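Local coordinates for putative translational inhibitor protein (Yersinia pestis, PDB 5V4D) that is of unknown function but belongs to the Rid (YjgF-like) family, in which some members are enamine/imine deaminases, an activity it may share, at residues Lys4-Ile16 and Leu57-Thr69. Residues are numbered along the deposited sequence; the frame is centred on the assembly and turned at random.
Sequences KSVIETKNAPSAI and LKNIDAVLLQAGT
Gln66 lies against the chain at Ile7-Thr9 and illustrates how a long polar side chain can pack its methylene groups on Thr9 and Ile7 while its amide reaches a water. Its CB sits near Thr9 CB and CG2. CG, anti to the backbone N (chi1 178°), is carried to Ile7 CG2 at 3.7 Å and close to Glu8 O. A bend at chi2 (64°) sets CD beside Glu8 O and OE1 on the side of Thr9, 4.0 Å from Thr9 CB. NE2 comes within 3.3 Å of Glu8 O, but at a poor angle for a hydrogen bond; it donates an N-H to a water that also accepts from Glu8 N. Deeper in, Ile7 CD1 rests on Ala67 CB at 3.6 Å, and both side chains reach Leu29 of strand 28-31. In this YjgF-like alpha-beta fold, strand 5-7 is an edge strand of this chain's sheet, paired with 22-25, and the loop leaving it runs over helix 49-66, which packs on the sheet. A type I turn, Thr9 to Ala12, carries that loop along the helix and contains an ST turn, in which Thr9 OG1 accepts from Asn11 N. Beyond it, Ala62 CB presses against Asn11 O at 3.3 Å, and Ala12 CB meets Val63 CG2. Other waters join Ala62 O weakly to Thr9 OG1, and Asn11 O to Asn59 OD1. The Pro13 and Asn59 side chains cross at about a right angle, while Asn59 ND2 bonds to Ile37 O.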
loop_
_atom_site.group_PDB
_atom_site.type_symbol
_atom_site.label_atom_id
_atom_site.label_comp_id
_atom_site.label_asym_id
_atom_site.label_seq_id
_atom_site.Cartn_x
_atom_site.Cartn_y
_atom_site.Cartn_z
ATOM N N LYS A 4 13.930 1.849 -15.240
ATOM C CA LYS A 4 13.938 2.153 -13.813
ATOM C C LYS A 4 15.135 3.033 -13.449
ATOM O O LYS A 4 16.284 2.749 -13.828
ATOM C CB LYS A 4 13.933 0.826 -13.042
ATOM C CG LYS A 4 14.432 0.840 -11.693
ATOM C CD LYS A 4 14.055 -0.489 -11.033
ATOM C CE LYS A 4 14.913 -0.645 -9.829
ATOM N NZ LYS A 4 14.979 -2.056 -9.301
ATOM N N SER A 5 14.865 4.144 -12.762
ATOM C CA SER A 5 15.932 5.050 -12.372
ATOM C C SER A 5 15.778 5.479 -10.924
ATOM O O SER A 5 14.667 5.506 -10.379
ATOM C CB SER A 5 15.970 6.290 -13.253
ATOM O OG SER A 5 14.801 7.025 -13.065
ATOM N N VAL A 6 16.927 5.793 -10.304
ATOM C CA VAL A 6 16.978 6.056 -8.875
ATOM C C VAL A 6 16.875 7.551 -8.638
ATOM O O VAL A 6 17.316 8.369 -9.468
ATOM C CB VAL A 6 18.258 5.469 -8.247
ATOM C CG1 VAL A 6 19.478 6.349 -8.621
ATOM C CG2 VAL A 6 18.130 5.412 -6.748
ATOM N N ILE A 7 16.285 7.921 -7.494
ATOM C CA ILE A 7 16.282 9.297 -6.989
ATOM C C ILE A 7 17.112 9.319 -5.713
ATOM O O ILE A 7 16.887 8.511 -4.801
ATOM C CB ILE A 7 14.867 9.816 -6.686
ATOM C CG1 ILE A 7 13.982 9.807 -7.940
ATOM C CG2 ILE A 7 14.959 11.219 -6.094
ATOM C CD1 ILE A 7 14.507 10.683 -9.060
ATOM N N GLU A 8 18.104 10.217 -5.666
ATOM C CA GLU A 8 18.991 10.350 -4.508
ATOM C C GLU A 8 19.189 11.838 -4.267
ATOM O O GLU A 8 19.633 12.553 -5.177
ATOM C CB GLU A 8 20.351 9.677 -4.764
ATOM C CG GLU A 8 20.283 8.249 -5.308
ATOM C CD GLU A 8 21.651 7.702 -5.802
ATOM O OE1 GLU A 8 22.224 8.266 -6.771
ATOM O OE2 GLU A 8 22.134 6.690 -5.231
ATOM N N THR A 9 18.872 12.299 -3.058
ATOM C CA THR A 9 19.123 13.687 -2.661
ATOM C C THR A 9 19.533 13.770 -1.197
ATOM O O THR A 9 18.914 13.131 -0.342
ATOM C CB THR A 9 17.914 14.606 -2.915
ATOM O OG1 THR A 9 18.206 15.902 -2.371
ATOM C CG2 THR A 9 16.626 14.110 -2.289
ATOM N N LYS A 10 20.585 14.575 -0.914
ATOM C CA LYS A 10 20.949 14.821 0.473
ATOM C C LYS A 10 19.912 15.661 1.219
ATOM O O LYS A 10 20.016 15.793 2.453
ATOM C CB LYS A 10 22.332 15.516 0.555
ATOM C CG LYS A 10 23.518 14.620 0.189
ATOM C CD LYS A 10 23.473 13.294 0.942
ATOM C CE LYS A 10 24.863 12.695 1.140
ATOM N NZ LYS A 10 25.596 12.531 -0.146
ATOM N N ASN A 11 18.928 16.249 0.530
ATOM C CA ASN A 11 17.879 16.990 1.222
ATOM C C ASN A 11 16.742 16.128 1.752
ATOM O O ASN A 11 15.826 16.665 2.388
ATOM C CB ASN A 11 17.325 18.077 0.306
ATOM C CG ASN A 11 18.365 19.147 0.040
ATOM O OD1 ASN A 11 19.150 19.497 0.937
ATOM N ND2 ASN A 11 18.418 19.615 -1.178
ATOM N N ALA A 12 16.761 14.818 1.530
ATOM C CA ALA A 12 15.895 13.895 2.249
ATOM C C ALA A 12 16.771 12.946 3.043
ATOM O O ALA A 12 17.958 12.795 2.744
ATOM C CB ALA A 12 14.989 13.085 1.299
ATOM N N PRO A 13 16.215 12.267 4.048
ATOM C CA PRO A 13 17.027 11.379 4.890
ATOM C C PRO A 13 17.757 10.330 4.074
ATOM O O PRO A 13 17.183 9.720 3.166
ATOM C CB PRO A 13 15.980 10.721 5.798
ATOM C CG PRO A 13 14.936 11.754 5.962
ATOM C CD PRO A 13 14.839 12.397 4.572
ATOM N N SER A 14 19.020 10.078 4.440
ATOM C CA SER A 14 19.714 8.951 3.838
ATOM C C SER A 14 18.993 7.652 4.173
ATOM O O SER A 14 18.486 7.475 5.282
ATOM C CB SER A 14 21.154 8.882 4.336
ATOM O OG SER A 14 21.788 10.121 4.100
ATOM N N ALA A 15 18.969 6.736 3.222
ATOM C CA ALA A 15 18.314 5.450 3.462
ATOM C C ALA A 15 18.968 4.713 4.643
ATOM O O ALA A 15 20.193 4.514 4.661
ATOM C CB ALA A 15 18.356 4.607 2.189
ATOM N N ILE A 16 18.143 4.348 5.639
ATOM C CA ILE A 16 18.545 3.616 6.847
ATOM C C ILE A 16 18.306 2.114 6.680
ATOM O O ILE A 16 18.104 1.393 7.669
ATOM C CB ILE A 16 17.795 4.135 8.100
ATOM C CG1 ILE A 16 16.273 3.906 7.964
ATOM C CG2 ILE A 16 18.133 5.603 8.381
ATOM C CD1 ILE A 16 15.420 4.304 9.180
ATOM N N LEU A 57 6.464 15.785 5.443
ATOM C CA LEU A 57 6.051 16.439 4.198
ATOM C C LEU A 57 7.220 17.173 3.562
ATOM O O LEU A 57 7.322 17.226 2.334
ATOM C CB LEU A 57 4.869 17.383 4.473
ATOM C CG LEU A 57 3.660 16.582 4.921
ATOM C CD1 LEU A 57 2.622 17.585 5.426
ATOM C CD2 LEU A 57 3.106 15.726 3.805
ATOM N N LYS A 58 8.103 17.782 4.371
ATOM C CA LYS A 58 9.299 18.415 3.801
ATOM C C LYS A 58 10.224 17.385 3.169
ATOM O O LYS A 58 10.849 17.660 2.126
ATOM C CB LYS A 58 10.060 19.213 4.880
ATOM C CG LYS A 58 9.374 20.530 5.306
ATOM C CD LYS A 58 9.277 21.541 4.157
ATOM C CE LYS A 58 10.644 21.975 3.628
ATOM N NZ LYS A 58 10.576 23.037 2.519
ATOM N N ASN A 59 10.346 16.204 3.793
ATOM C CA ASN A 59 11.183 15.148 3.223
ATOM C C ASN A 59 10.616 14.665 1.895
ATOM O O ASN A 59 11.361 14.478 0.923
ATOM C CB ASN A 59 11.302 13.969 4.213
ATOM C CG ASN A 59 12.085 14.333 5.460
ATOM O OD1 ASN A 59 12.739 15.364 5.496
ATOM N ND2 ASN A 59 12.040 13.470 6.477
ATOM N N ILE A 60 9.302 14.484 1.828
ATOM C CA ILE A 60 8.654 14.141 0.559
ATOM C C ILE A 60 8.917 15.213 -0.486
ATOM O O ILE A 60 9.265 14.904 -1.620
ATOM C CB ILE A 60 7.140 13.941 0.759
ATOM C CG1 ILE A 60 6.872 12.652 1.551
ATOM C CG2 ILE A 60 6.386 13.969 -0.615
ATOM C CD1 ILE A 60 5.402 12.563 2.119
ATOM N N ASP A 61 8.745 16.481 -0.124
ATOM C CA ASP A 61 8.966 17.544 -1.097
ATOM C C ASP A 61 10.378 17.473 -1.674
ATOM O O ASP A 61 10.570 17.645 -2.882
ATOM C CB ASP A 61 8.700 18.897 -0.430
ATOM C CG ASP A 61 8.433 19.971 -1.442
ATOM O OD1 ASP A 61 7.335 19.923 -2.022
ATOM O OD2 ASP A 61 9.282 20.883 -1.598
ATOM N N ALA A 62 11.385 17.225 -0.825
ATOM C CA ALA A 62 12.762 17.135 -1.322
ATOM C C ALA A 62 12.920 16.034 -2.368
ATOM O O ALA A 62 13.685 16.194 -3.341
ATOM C CB ALA A 62 13.739 16.891 -0.163
ATOM N N VAL A 63 12.259 14.890 -2.154
ATOM C CA VAL A 63 12.337 13.786 -3.094
ATOM C C VAL A 63 11.681 14.167 -4.414
ATOM O O VAL A 63 12.257 13.963 -5.488
ATOM C CB VAL A 63 11.685 12.541 -2.474
ATOM C CG1 VAL A 63 11.542 11.425 -3.544
ATOM C CG2 VAL A 63 12.522 12.115 -1.295
ATOM N N LEU A 64 10.514 14.815 -4.349
ATOM C CA LEU A 64 9.840 15.259 -5.563
ATOM C C LEU A 64 10.729 16.218 -6.351
ATOM O O LEU A 64 10.874 16.084 -7.569
ATOM C CB LEU A 64 8.542 15.964 -5.198
ATOM C CG LEU A 64 7.524 15.101 -4.467
ATOM C CD1 LEU A 64 6.302 15.972 -4.123
ATOM C CD2 LEU A 64 7.161 13.867 -5.305
ATOM N N LEU A 65 11.307 17.213 -5.665
ATOM C CA LEU A 65 12.138 18.211 -6.360
ATOM C C LEU A 65 13.324 17.559 -7.045
ATOM O O LEU A 65 13.666 17.927 -8.172
ATOM C CB LEU A 65 12.618 19.273 -5.379
ATOM C CG LEU A 65 11.502 20.149 -4.794
ATOM C CD1 LEU A 65 12.068 21.204 -3.848
ATOM C CD2 LEU A 65 10.697 20.802 -5.884
ATOM N N GLN A 66 13.965 16.595 -6.381
ATOM C CA GLN A 66 15.131 15.960 -6.990
ATOM C C GLN A 66 14.726 15.204 -8.244
ATOM O O GLN A 66 15.508 15.127 -9.212
ATOM C CB GLN A 66 15.787 15.029 -5.976
ATOM C CG GLN A 66 16.996 14.253 -6.517
ATOM C CD GLN A 66 18.128 15.144 -6.910
ATOM O OE1 GLN A 66 18.201 16.297 -6.514
ATOM N NE2 GLN A 66 19.050 14.596 -7.704
ATOM N N ALA A 67 13.505 14.649 -8.245
ATOM C CA ALA A 67 12.941 13.974 -9.409
ATOM C C ALA A 67 12.472 14.934 -10.492
ATOM O O ALA A 67 12.069 14.471 -11.558
ATOM C CB ALA A 67 11.761 13.072 -8.990
ATOM N N GLY A 68 12.503 16.240 -10.250
ATOM C CA GLY A 68 12.028 17.191 -11.231
ATOM C C GLY A 68 10.519 17.251 -11.325
ATOM O O GLY A 68 9.973 17.621 -12.372
ATOM N N THR A 69 9.824 16.893 -10.250
ATOM C CA THR A 69 8.364 16.970 -10.262
ATOM C C THR A 69 7.923 17.753 -9.024
ATOM O O THR A 69 8.774 18.370 -8.363
ATOM C CB THR A 69 7.744 15.569 -10.348
ATOM O OG1 THR A 69 6.332 15.706 -10.604
ATOM C CG2 THR A 69 7.926 14.775 -9.064
HETATM O O HOH W 1 18.540 11.641 -8.304
HETATM O O HOH W 2 15.769 17.982 -3.327
HETATM O O HOH W 3 13.587 17.483 4.067
#